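Local coordinates for protein uricase (Arthrobacter globiformis, PDB 2YZC) that catalyses the oxidation of uric acid by molecular oxygen to 5-hydroxyisourate, a step on the way to (S)-allantoin, at residues A[106-112]-A[133-139]; A[187-193]-A[239-245]; A[143-147]-A[289-295]; A[234-238]-A[282-286]. The contacts are given in a common frame with arbitrary orientation. Residue numbers count along the deposited sequence, not the author numbering.

All four interactions reach one antiparallel sheet, which extends from the first half of the chain into the second. Interaction 1 lies in the first half; its strand 131-140 is hydrogen-bonded to strand 143-157 of interaction 3 (V136 N to V147 O 2.8 Å), and that strand pairs on its other side with strand 182-192 of interaction 2 (Y192 N to I146 O 3.0 Å). Interaction 2 leads on to interaction 4 through I243 O and I283 N, 2.9 Å apart; the centres of interactions 2 and 4 are about 8 Å apart, whereas those of interactions 1 and 4 lie about 21 Å apart. The W108 side chain is about 14 Å and that of M245 about 13 Å from a bound allantoate, each near a different one.

Interaction 1 of 4, residues A[106-112]-A[133-139]; sequences GRWAAQQ and RTAVLEI
A ladder of backbone hydrogen bonds and one salt bridge join segments 106-112 and 133-139, neighbouring antiparallel strands in the sheet of the N-terminal T-fold (tunnelling-fold) half of uricase. The strand directions differ by 171° and the axes approach to 4.6 Å. In the hydrogen-bonded pairs, W108 N donates to L137 O (2.8 Å) and L137 N to W108 O (2.7 Å); A110 N to A135 O (2.9 Å) and A135 N to A110 O (3.0 Å); Q112 N to R133 O (2.7 Å) and R133 N to Q112 O (3.2 Å). G106 N donates to I139 O and I139 N to G106 O, both at 3.1 Å. R107/E138, A109/V136 and Q111/T134 are the non-hydrogen-bonded pairs.

The extended R107 side chain (t, t, t) brings NH1 to 2.7 Å from E138 OE1, a carboxylate oxygen that also meets R49, while NH1 has a further acceptor in I294 O. V136 CG1 lies over one guanidinium face, 3.4 Å from R107 CZ, and A109 CB touches V136 CG2 at 3.8 Å.

On the opposite face, under helix 85-99, the W108 indole (chi1 m) sits with CE3 4.1 Å from L137 CD2 and CZ3 3.7 Å from I139 CD1. The same ring occupies the space beside G106, where a beta carbon would come within 2.5 Å of W108 CH2.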
# COMPACT_ATOMS: atom_id res chain seq x y z
N GLY A 106 11.87 -25.84 -11.12
CA GLY A 106 11.19 -24.56 -11.07
C GLY A 106 10.68 -24.24 -9.68
O GLY A 106 10.98 -24.94 -8.71
N ARG A 107 9.89 -23.18 -9.59
CA ARG A 107 9.33 -22.75 -8.32
C ARG A 107 7.90 -22.29 -8.58
O ARG A 107 7.66 -21.40 -9.39
CB ARG A 107 10.16 -21.59 -7.75
CG ARG A 107 9.71 -21.10 -6.38
CD ARG A 107 10.50 -19.86 -5.97
NE ARG A 107 10.07 -19.32 -4.68
CZ ARG A 107 10.51 -19.74 -3.50
NH1 ARG A 107 11.41 -20.72 -3.41
NH2 ARG A 107 10.05 -19.18 -2.38
N TRP A 108 6.95 -22.93 -7.92
CA TRP A 108 5.55 -22.58 -8.07
C TRP A 108 5.04 -22.20 -6.70
O TRP A 108 5.25 -22.92 -5.72
CB TRP A 108 4.77 -23.77 -8.65
CG TRP A 108 5.22 -24.09 -10.04
CD1 TRP A 108 4.74 -23.56 -11.21
CD2 TRP A 108 6.33 -24.92 -10.41
NE1 TRP A 108 5.49 -24.01 -12.28
CE2 TRP A 108 6.47 -24.84 -11.81
CE3 TRP A 108 7.23 -25.72 -9.68
CZ2 TRP A 108 7.47 -25.53 -12.51
CZ3 TRP A 108 8.22 -26.41 -10.37
CH2 TRP A 108 8.33 -26.31 -11.77
N ALA A 109 4.39 -21.04 -6.62
CA ALA A 109 3.91 -20.56 -5.34
C ALA A 109 2.50 -20.01 -5.43
O ALA A 109 2.00 -19.68 -6.51
CB ALA A 109 4.85 -19.49 -4.80
N ALA A 110 1.85 -19.92 -4.28
CA ALA A 110 0.49 -19.41 -4.25
C ALA A 110 0.10 -18.89 -2.88
O ALA A 110 0.59 -19.35 -1.85
CB ALA A 110 -0.49 -20.49 -4.68
N GLN A 111 -0.78 -17.90 -2.91
CA GLN A 111 -1.35 -17.33 -1.71
C GLN A 111 -2.78 -17.83 -1.83
O GLN A 111 -3.33 -17.90 -2.93
CB GLN A 111 -1.31 -15.81 -1.75
CG GLN A 111 0.06 -15.22 -1.44
CD GLN A 111 0.10 -13.72 -1.63
OE1 GLN A 111 0.83 -13.01 -0.94
NE2 GLN A 111 -0.69 -13.22 -2.57
N GLN A 112 -3.36 -18.24 -0.70
CA GLN A 112 -4.74 -18.72 -0.69
C GLN A 112 -5.52 -17.76 0.19
O GLN A 112 -5.11 -17.48 1.32
CB GLN A 112 -4.83 -20.13 -0.11
CG GLN A 112 -6.24 -20.72 -0.13
CD GLN A 112 -6.30 -22.11 0.47
OE1 GLN A 112 -5.37 -22.90 0.34
NE2 GLN A 112 -7.41 -22.42 1.14
N ARG A 133 -2.89 -17.76 3.61
CA ARG A 133 -2.14 -19.02 3.59
C ARG A 133 -1.24 -19.05 2.37
O ARG A 133 -1.63 -18.60 1.29
CB ARG A 133 -3.13 -20.19 3.57
CG ARG A 133 -2.52 -21.56 3.33
CD ARG A 133 -3.59 -22.63 3.47
NE ARG A 133 -3.12 -23.95 3.05
CZ ARG A 133 -3.86 -25.05 3.07
NH1 ARG A 133 -5.12 -25.00 3.50
NH2 ARG A 133 -3.36 -26.20 2.65
N THR A 134 -0.03 -19.58 2.53
CA THR A 134 0.91 -19.64 1.43
C THR A 134 1.46 -21.05 1.22
O THR A 134 1.45 -21.88 2.13
CB THR A 134 2.12 -18.70 1.67
OG1 THR A 134 2.89 -19.17 2.78
CG2 THR A 134 1.64 -17.28 1.96
N ALA A 135 1.93 -21.30 0.01
CA ALA A 135 2.52 -22.59 -0.34
C ALA A 135 3.54 -22.33 -1.43
O ALA A 135 3.32 -21.54 -2.34
CB ALA A 135 1.44 -23.56 -0.83
N VAL A 136 4.69 -22.99 -1.31
CA VAL A 136 5.75 -22.85 -2.30
C VAL A 136 6.26 -24.24 -2.60
O VAL A 136 6.55 -25.02 -1.68
CB VAL A 136 6.94 -22.02 -1.76
CG1 VAL A 136 8.09 -22.05 -2.76
CG2 VAL A 136 6.50 -20.57 -1.51
N LEU A 137 6.35 -24.56 -3.88
CA LEU A 137 6.87 -25.85 -4.31
C LEU A 137 8.09 -25.60 -5.16
O LEU A 137 8.08 -24.72 -6.02
CB LEU A 137 5.83 -26.61 -5.16
CG LEU A 137 6.41 -27.74 -6.02
CD1 LEU A 137 6.84 -28.91 -5.14
CD2 LEU A 137 5.38 -28.21 -7.05
N GLU A 138 9.16 -26.34 -4.90
CA GLU A 138 10.35 -26.22 -5.73
C GLU A 138 10.70 -27.62 -6.19
O GLU A 138 10.72 -28.56 -5.38
CB GLU A 138 11.53 -25.60 -4.98
CG GLU A 138 11.55 -24.07 -5.02
CD GLU A 138 12.95 -23.48 -4.85
OE1 GLU A 138 13.07 -22.24 -4.82
OE2 GLU A 138 13.93 -24.26 -4.74
N ILE A 139 10.92 -27.78 -7.48
CA ILE A 139 11.29 -29.07 -8.04
C ILE A 139 12.72 -28.98 -8.54
O ILE A 139 13.10 -28.02 -9.22
CB ILE A 139 10.38 -29.48 -9.23
CG1 ILE A 139 8.96 -29.77 -8.74
CG2 ILE A 139 10.95 -30.72 -9.91
CD1 ILE A 139 7.98 -30.10 -9.86

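Interaction 2 of 4, residues A[187-193]-A[239-245]; sequences SARWRYN and EIDEIKM
Strands 187-192 and 240-245, in the C-terminal T-fold half, run antiparallel (165°, axes 4.5 Å apart), with A188 opposite M245, W190 opposite I243 and Y192 opposite I240. The register slips by one residue at a beta bulge: D241 and E242 together face R191, with D241 N donating to R191 O and R191 N to E242 O, both 3.0 Å. R189 N to K244 O (2.9 Å) and K244 N to R189 O (2.7 Å) form the regular pair.

On the apolar face, I240 fills the hollow between two aromatics: its CD1 lies 3.5 Å from W190 CD1 and its CG1 3.8 Å from Y192 CE1. The rings are tied by W190 NE1 to Y192 OH (2.9 Å), W190 taking chi1 p. Small A188 leaves room for M245, whose CG reaches A188 CB at 3.7 Å. Across the sheet, R191 NE meets E242 OE1 (2.9 Å), a carboxylate also bound by W295, and R191 NH2 is 3.5 Å from D241 OD2, with a water bridging them.

Helices 199-216 and 222-236 pack over the apolar face; strand 143-157 flanks 182-192, and 276-285 flanks 240-254.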
# COMPACT_ATOMS: atom_id res chain seq x y z
N SER A 187 4.15 -14.51 10.95
CA SER A 187 4.61 -14.88 9.62
C SER A 187 5.43 -16.12 9.88
O SER A 187 6.49 -16.05 10.51
CB SER A 187 5.52 -13.80 9.01
OG SER A 187 4.78 -12.73 8.47
N ALA A 188 4.93 -17.27 9.44
CA ALA A 188 5.64 -18.52 9.67
C ALA A 188 5.62 -19.36 8.41
O ALA A 188 4.66 -19.34 7.65
CB ALA A 188 5.00 -19.28 10.82
N ARG A 189 6.70 -20.10 8.20
CA ARG A 189 6.81 -20.98 7.05
C ARG A 189 7.48 -22.27 7.50
O ARG A 189 8.50 -22.24 8.20
CB ARG A 189 7.61 -20.29 5.94
CG ARG A 189 6.75 -19.30 5.16
CD ARG A 189 7.57 -18.33 4.34
NE ARG A 189 6.72 -17.48 3.51
CZ ARG A 189 5.71 -16.75 3.95
NH1 ARG A 189 5.39 -16.74 5.24
NH2 ARG A 189 5.01 -16.01 3.10
N TRP A 190 6.88 -23.39 7.13
CA TRP A 190 7.42 -24.69 7.51
C TRP A 190 7.62 -25.60 6.30
O TRP A 190 6.81 -25.62 5.36
CB TRP A 190 6.50 -25.33 8.57
CG TRP A 190 5.05 -25.45 8.17
CD1 TRP A 190 4.44 -26.54 7.60
CD2 TRP A 190 4.03 -24.45 8.32
NE1 TRP A 190 3.11 -26.28 7.40
CE2 TRP A 190 2.83 -25.01 7.83
CE3 TRP A 190 4.01 -23.15 8.82
CZ2 TRP A 190 1.61 -24.31 7.83
CZ3 TRP A 190 2.80 -22.44 8.82
CH2 TRP A 190 1.62 -23.03 8.33
N ARG A 191 8.72 -26.34 6.32
CA ARG A 191 9.06 -27.24 5.23
C ARG A 191 8.71 -28.69 5.54
O ARG A 191 9.11 -29.22 6.58
CB ARG A 191 10.56 -27.14 4.93
CG ARG A 191 11.03 -28.06 3.80
CD ARG A 191 12.49 -27.79 3.44
NE ARG A 191 13.42 -28.21 4.48
CZ ARG A 191 13.75 -29.47 4.73
NH1 ARG A 191 13.22 -30.45 4.00
NH2 ARG A 191 14.62 -29.76 5.69
N TYR A 192 7.97 -29.32 4.64
CA TYR A 192 7.58 -30.71 4.81
C TYR A 192 8.71 -31.60 4.32
O TYR A 192 9.41 -31.25 3.37
CB TYR A 192 6.31 -31.00 4.01
CG TYR A 192 5.09 -30.26 4.51
CD1 TYR A 192 4.63 -30.44 5.82
CD2 TYR A 192 4.38 -29.40 3.68
CE1 TYR A 192 3.49 -29.79 6.28
CE2 TYR A 192 3.24 -28.74 4.14
CZ TYR A 192 2.80 -28.94 5.44
OH TYR A 192 1.67 -28.30 5.89
N ASN A 193 8.90 -32.75 4.96
CA ASN A 193 9.95 -33.67 4.53
C ASN A 193 9.38 -34.74 3.61
O ASN A 193 10.07 -35.69 3.24
CB ASN A 193 10.64 -34.30 5.75
CG ASN A 193 9.66 -34.85 6.77
OD1 ASN A 193 9.87 -34.70 7.98
ND2 ASN A 193 8.61 -35.49 6.30
N GLU A 239 5.95 -34.85 9.83
CA GLU A 239 6.19 -34.48 8.44
C GLU A 239 6.87 -33.12 8.26
O GLU A 239 7.20 -32.74 7.14
CB GLU A 239 4.88 -34.50 7.64
CG GLU A 239 3.69 -33.88 8.35
CD GLU A 239 3.08 -34.83 9.37
OE1 GLU A 239 2.66 -35.94 8.97
OE2 GLU A 239 3.02 -34.46 10.56
N ILE A 240 7.07 -32.40 9.36
CA ILE A 240 7.72 -31.10 9.28
C ILE A 240 9.16 -31.17 9.77
O ILE A 240 9.43 -31.63 10.88
CB ILE A 240 6.95 -30.03 10.10
CG1 ILE A 240 5.54 -29.85 9.51
CG2 ILE A 240 7.72 -28.71 10.09
CD1 ILE A 240 4.67 -28.83 10.26
N ASP A 241 10.11 -30.72 8.95
CA ASP A 241 11.52 -30.74 9.33
C ASP A 241 11.99 -29.45 9.99
O ASP A 241 12.94 -29.46 10.77
CB ASP A 241 12.40 -31.03 8.12
CG ASP A 241 12.80 -32.49 8.03
OD1 ASP A 241 12.34 -33.28 8.88
OD2 ASP A 241 13.58 -32.83 7.12
N GLU A 242 11.33 -28.35 9.66
CA GLU A 242 11.72 -27.07 10.22
C GLU A 242 10.66 -26.01 9.99
O GLU A 242 9.86 -26.10 9.06
CB GLU A 242 13.04 -26.60 9.60
CG GLU A 242 13.02 -26.60 8.08
CD GLU A 242 14.29 -26.05 7.47
OE1 GLU A 242 14.53 -26.29 6.27
OE2 GLU A 242 15.04 -25.37 8.20
N ILE A 243 10.67 -25.01 10.85
CA ILE A 243 9.73 -23.92 10.73
C ILE A 243 10.52 -22.65 10.98
O ILE A 243 11.35 -22.59 11.88
CB ILE A 243 8.56 -24.04 11.73
CG1 ILE A 243 7.62 -22.85 11.58
CG2 ILE A 243 9.10 -24.13 13.16
CD1 ILE A 243 6.35 -22.96 12.39
N LYS A 244 10.28 -21.65 10.14
CA LYS A 244 10.97 -20.37 10.27
C LYS A 244 9.92 -19.32 10.56
O LYS A 244 8.84 -19.34 9.98
CB LYS A 244 11.69 -20.01 8.97
CG LYS A 244 12.84 -20.92 8.63
CD LYS A 244 13.61 -20.40 7.43
CE LYS A 244 14.93 -21.13 7.27
NZ LYS A 244 15.76 -20.50 6.21
N MET A 245 10.24 -18.41 11.47
CA MET A 245 9.31 -17.35 11.80
C MET A 245 10.00 -16.00 11.78
O MET A 245 11.19 -15.88 12.08
CB MET A 245 8.70 -17.60 13.18
CG MET A 245 7.78 -18.80 13.23
SD MET A 245 7.35 -19.25 14.91
CE MET A 245 8.61 -20.45 15.24
O HOH W 1 16.02 -32.60 6.23

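Interaction 3 of 4, residues A[143-147]-A[289-295]; sequences EQAIV and RADHPIW
Segment 143-147 is extended strand, while 289-295 is irregular chain ending in a 3-10 turn at 293-295, where W295 N bonds H292 O at 3.2 Å. No hydrogen bond links the two segments; their closest alpha carbons, of A145 and I294, stand 7.2 Å apart, so side chains bridge the gap. I294 (chi1 and chi2 t) extends its CD1 into the groove beside the strand, 4.0 Å from A145 CB, 3.4 Å from A145 O and 3.7 Å from V147 CG2. V147 meets W295 as well: CG2 lies over one face of the indole and V147 CG1 is 3.8 Å from W295 CH2. H292 NE2 approaches A145 CB to 3.4 Å. At the start of the strand, E143 OE2, whose position is less certain, forms a long salt bridge of 3.8 Å with R289 NH1.

I146 and Q144 point away, to helix 85-99, so strand 143-157 is sandwiched between helix and C-terminal segment. W295 NE1 is hydrogen-bonded to E242 OE1, and the indole makes a cation-pi contact with K244. The arrangement is a C-terminal segment packed on the face of a T-fold sheet opposite its helices.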
# COMPACT_ATOMS: atom_id res chain seq x y z
N GLU A 143 13.30 -34.42 -7.02
CA GLU A 143 12.98 -33.94 -5.68
C GLU A 143 11.89 -32.88 -5.70
O GLU A 143 11.97 -31.91 -6.46
CB GLU A 143 14.22 -33.36 -5.00
CG GLU A 143 14.05 -33.21 -3.49
CD GLU A 143 15.10 -32.31 -2.84
OE1 GLU A 143 16.29 -32.42 -3.18
OE2 GLU A 143 14.71 -31.50 -1.97
N GLN A 144 10.89 -33.07 -4.85
CA GLN A 144 9.78 -32.13 -4.72
C GLN A 144 9.77 -31.62 -3.28
O GLN A 144 9.55 -32.40 -2.35
CB GLN A 144 8.47 -32.84 -5.04
CG GLN A 144 8.33 -33.21 -6.50
CD GLN A 144 7.38 -34.37 -6.72
OE1 GLN A 144 6.48 -34.61 -5.91
NE2 GLN A 144 7.58 -35.10 -7.81
N ALA A 145 10.03 -30.33 -3.10
CA ALA A 145 10.07 -29.73 -1.76
C ALA A 145 8.94 -28.73 -1.62
O ALA A 145 8.75 -27.88 -2.49
CB ALA A 145 11.40 -29.04 -1.54
N ILE A 146 8.20 -28.83 -0.51
CA ILE A 146 7.07 -27.95 -0.24
C ILE A 146 7.18 -27.21 1.09
O ILE A 146 7.48 -27.81 2.13
CB ILE A 146 5.74 -28.73 -0.23
CG1 ILE A 146 5.51 -29.37 -1.60
CG2 ILE A 146 4.60 -27.80 0.13
CD1 ILE A 146 4.29 -30.28 -1.64
N VAL A 147 6.93 -25.91 1.04
CA VAL A 147 6.94 -25.05 2.22
C VAL A 147 5.58 -24.37 2.30
O VAL A 147 5.18 -23.67 1.37
CB VAL A 147 8.04 -23.95 2.11
CG1 VAL A 147 7.83 -22.88 3.19
CG2 VAL A 147 9.42 -24.57 2.26
N ARG A 289 18.22 -31.35 7.39
CA ARG A 289 18.99 -30.53 6.46
C ARG A 289 19.18 -29.11 6.99
O ARG A 289 18.24 -28.47 7.45
CB ARG A 289 18.29 -30.50 5.10
CG ARG A 289 19.16 -30.02 3.96
CD ARG A 289 18.56 -30.44 2.63
NE ARG A 289 19.34 -29.98 1.49
CZ ARG A 289 19.03 -30.24 0.23
NH1 ARG A 289 17.96 -30.97 -0.05
NH2 ARG A 289 19.80 -29.79 -0.75
N ALA A 290 20.42 -28.62 6.90
CA ALA A 290 20.77 -27.30 7.39
C ALA A 290 20.28 -26.13 6.54
O ALA A 290 19.68 -25.19 7.06
CB ALA A 290 22.29 -27.21 7.56
N ASP A 291 20.53 -26.18 5.24
CA ASP A 291 20.13 -25.09 4.36
C ASP A 291 19.48 -25.53 3.06
O ASP A 291 20.07 -25.41 1.99
CB ASP A 291 21.33 -24.21 4.06
N HIS A 292 18.25 -26.03 3.15
CA HIS A 292 17.55 -26.47 1.96
C HIS A 292 17.47 -25.30 0.98
O HIS A 292 17.14 -24.19 1.37
CB HIS A 292 16.14 -26.95 2.30
CG HIS A 292 15.49 -27.70 1.18
ND1 HIS A 292 15.26 -29.06 1.23
CD2 HIS A 292 15.08 -27.29 -0.05
CE1 HIS A 292 14.73 -29.46 0.09
NE2 HIS A 292 14.61 -28.41 -0.71
N PRO A 293 17.80 -25.55 -0.30
CA PRO A 293 17.78 -24.53 -1.36
C PRO A 293 16.46 -23.78 -1.54
O PRO A 293 16.45 -22.65 -2.02
CB PRO A 293 18.15 -25.33 -2.61
CG PRO A 293 19.05 -26.38 -2.06
CD PRO A 293 18.32 -26.82 -0.82
N ILE A 294 15.35 -24.39 -1.15
CA ILE A 294 14.05 -23.75 -1.30
C ILE A 294 13.96 -22.43 -0.53
O ILE A 294 13.18 -21.54 -0.89
CB ILE A 294 12.90 -24.69 -0.84
CG1 ILE A 294 11.55 -24.14 -1.31
CG2 ILE A 294 12.91 -24.83 0.68
CD1 ILE A 294 10.42 -25.15 -1.22
N TRP A 295 14.76 -22.28 0.51
CA TRP A 295 14.74 -21.06 1.31
C TRP A 295 15.39 -19.87 0.61
O TRP A 295 15.13 -18.73 0.96
CB TRP A 295 15.41 -21.30 2.67
CG TRP A 295 14.66 -22.27 3.53
CD1 TRP A 295 15.10 -23.49 3.98
CD2 TRP A 295 13.34 -22.10 4.05
NE1 TRP A 295 14.13 -24.08 4.74
CE2 TRP A 295 13.04 -23.26 4.81
CE3 TRP A 295 12.37 -21.09 3.95
CZ2 TRP A 295 11.82 -23.43 5.47
CZ3 TRP A 295 11.15 -21.26 4.61
CH2 TRP A 295 10.89 -22.42 5.36

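Interaction 4 of 4, residues A[234-238]-A[282-286]; sequences IETHP and TIQRE
This is a helix-end-to-strand contact in the C-terminal T-fold half of uricase, where the last turn of helix 222-236 meets the end of strand 276-285 at a subunit interface. I234 and R285 carry it, with alpha carbons 6.6 Å apart. I234, still helical (phi/psi -61/-40, chi1 and chi2 both m), points to the strand: its CG1 is 4.2 Å from I283 CG2 and its CD1 4.1 Å from I283 O. H237 is the first residue to leave helical geometry, turning the chain toward strand 240-254, the neighbour of 276-285 in the sheet.

R285 starts extended (chi1 and chi2 t) and then bends at chi3 (m), so that its guanidinium swings back over the helix end. I234 CG2 lies over one face of that group, 3.6 Å from R285 NH2, which donates to I234 O at 3.0 Å and also to I240 O.

Along this same strand the sheet continues into another subunit: I283 and Q284 pair antiparallel with a strand of that chain, whose V13 packs on both I234 and I283. A water completes the helix end, donating to I234 O at 2.9 Å and accepting from R285 NH1 at 3.1 Å.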
# COMPACT_ATOMS: atom_id res chain seq x y z
N ILE A 234 7.01 -28.64 15.54
CA ILE A 234 7.89 -29.76 15.24
C ILE A 234 7.57 -30.99 16.07
O ILE A 234 7.62 -32.12 15.57
CB ILE A 234 9.38 -29.39 15.47
CG1 ILE A 234 9.75 -28.15 14.66
CG2 ILE A 234 10.27 -30.57 15.06
CD1 ILE A 234 9.59 -28.30 13.16
N GLU A 235 7.25 -30.79 17.34
CA GLU A 235 6.94 -31.91 18.23
C GLU A 235 5.63 -32.59 17.86
O GLU A 235 5.45 -33.79 18.10
CB GLU A 235 6.87 -31.44 19.68
CG GLU A 235 8.22 -31.12 20.29
CD GLU A 235 8.12 -30.66 21.73
OE1 GLU A 235 9.17 -30.53 22.39
OE2 GLU A 235 6.98 -30.42 22.20
N THR A 236 4.72 -31.84 17.25
CA THR A 236 3.42 -32.38 16.88
C THR A 236 3.35 -33.00 15.48
O THR A 236 2.60 -33.94 15.25
CB THR A 236 2.33 -31.29 16.97
OG1 THR A 236 2.32 -30.74 18.30
CG2 THR A 236 0.95 -31.87 16.65
N HIS A 237 4.15 -32.48 14.55
CA HIS A 237 4.09 -32.98 13.18
C HIS A 237 5.37 -33.59 12.62
O HIS A 237 6.28 -32.87 12.22
CB HIS A 237 3.60 -31.88 12.25
CG HIS A 237 2.18 -31.48 12.49
ND1 HIS A 237 1.83 -30.46 13.34
CD2 HIS A 237 1.02 -32.00 12.02
CE1 HIS A 237 0.51 -30.36 13.39
NE2 HIS A 237 -0.00 -31.29 12.60
N PRO A 238 5.44 -34.93 12.55
CA PRO A 238 6.60 -35.66 12.04
C PRO A 238 6.95 -35.28 10.60
O PRO A 238 8.10 -35.39 10.19
CB PRO A 238 6.16 -37.12 12.15
CG PRO A 238 5.22 -37.11 13.32
CD PRO A 238 4.41 -35.86 13.05
N THR A 282 14.88 -19.99 13.09
CA THR A 282 14.56 -21.27 12.48
C THR A 282 14.60 -22.31 13.60
O THR A 282 15.59 -22.40 14.33
CB THR A 282 15.62 -21.67 11.43
OG1 THR A 282 15.75 -20.64 10.44
CG2 THR A 282 15.21 -22.97 10.75
N ILE A 283 13.52 -23.06 13.74
CA ILE A 283 13.46 -24.12 14.73
C ILE A 283 13.49 -25.40 13.89
O ILE A 283 12.62 -25.60 13.04
CB ILE A 283 12.15 -24.05 15.55
CG1 ILE A 283 12.07 -22.72 16.30
CG2 ILE A 283 12.08 -25.20 16.54
CD1 ILE A 283 13.19 -22.52 17.31
N GLN A 284 14.49 -26.24 14.12
CA GLN A 284 14.65 -27.46 13.33
C GLN A 284 14.59 -28.78 14.10
O GLN A 284 14.83 -28.83 15.30
CB GLN A 284 15.99 -27.42 12.59
CG GLN A 284 16.09 -26.39 11.49
CD GLN A 284 17.44 -26.42 10.78
OE1 GLN A 284 17.57 -25.93 9.65
NE2 GLN A 284 18.44 -26.98 11.45
N ARG A 285 14.26 -29.84 13.37
CA ARG A 285 14.23 -31.18 13.94
C ARG A 285 15.71 -31.56 13.96
O ARG A 285 16.40 -31.40 12.96
CB ARG A 285 13.44 -32.12 13.03
CG ARG A 285 13.25 -33.53 13.57
CD ARG A 285 12.41 -34.37 12.61
NE ARG A 285 11.05 -33.86 12.49
CZ ARG A 285 10.13 -33.94 13.44
NH1 ARG A 285 10.42 -34.53 14.60
NH2 ARG A 285 8.92 -33.43 13.25
N GLU A 286 16.21 -32.04 15.10
CA GLU A 286 17.62 -32.39 15.19
C GLU A 286 18.09 -33.28 14.04
O GLU A 286 17.44 -34.27 13.70
CB GLU A 286 17.94 -33.10 16.51
CG GLU A 286 19.44 -33.28 16.73
CD GLU A 286 19.79 -34.25 17.85
OE1 GLU A 286 21.00 -34.37 18.16
OE2 GLU A 286 18.88 -34.90 18.41
O HOH W 2 7.53 -35.02 15.71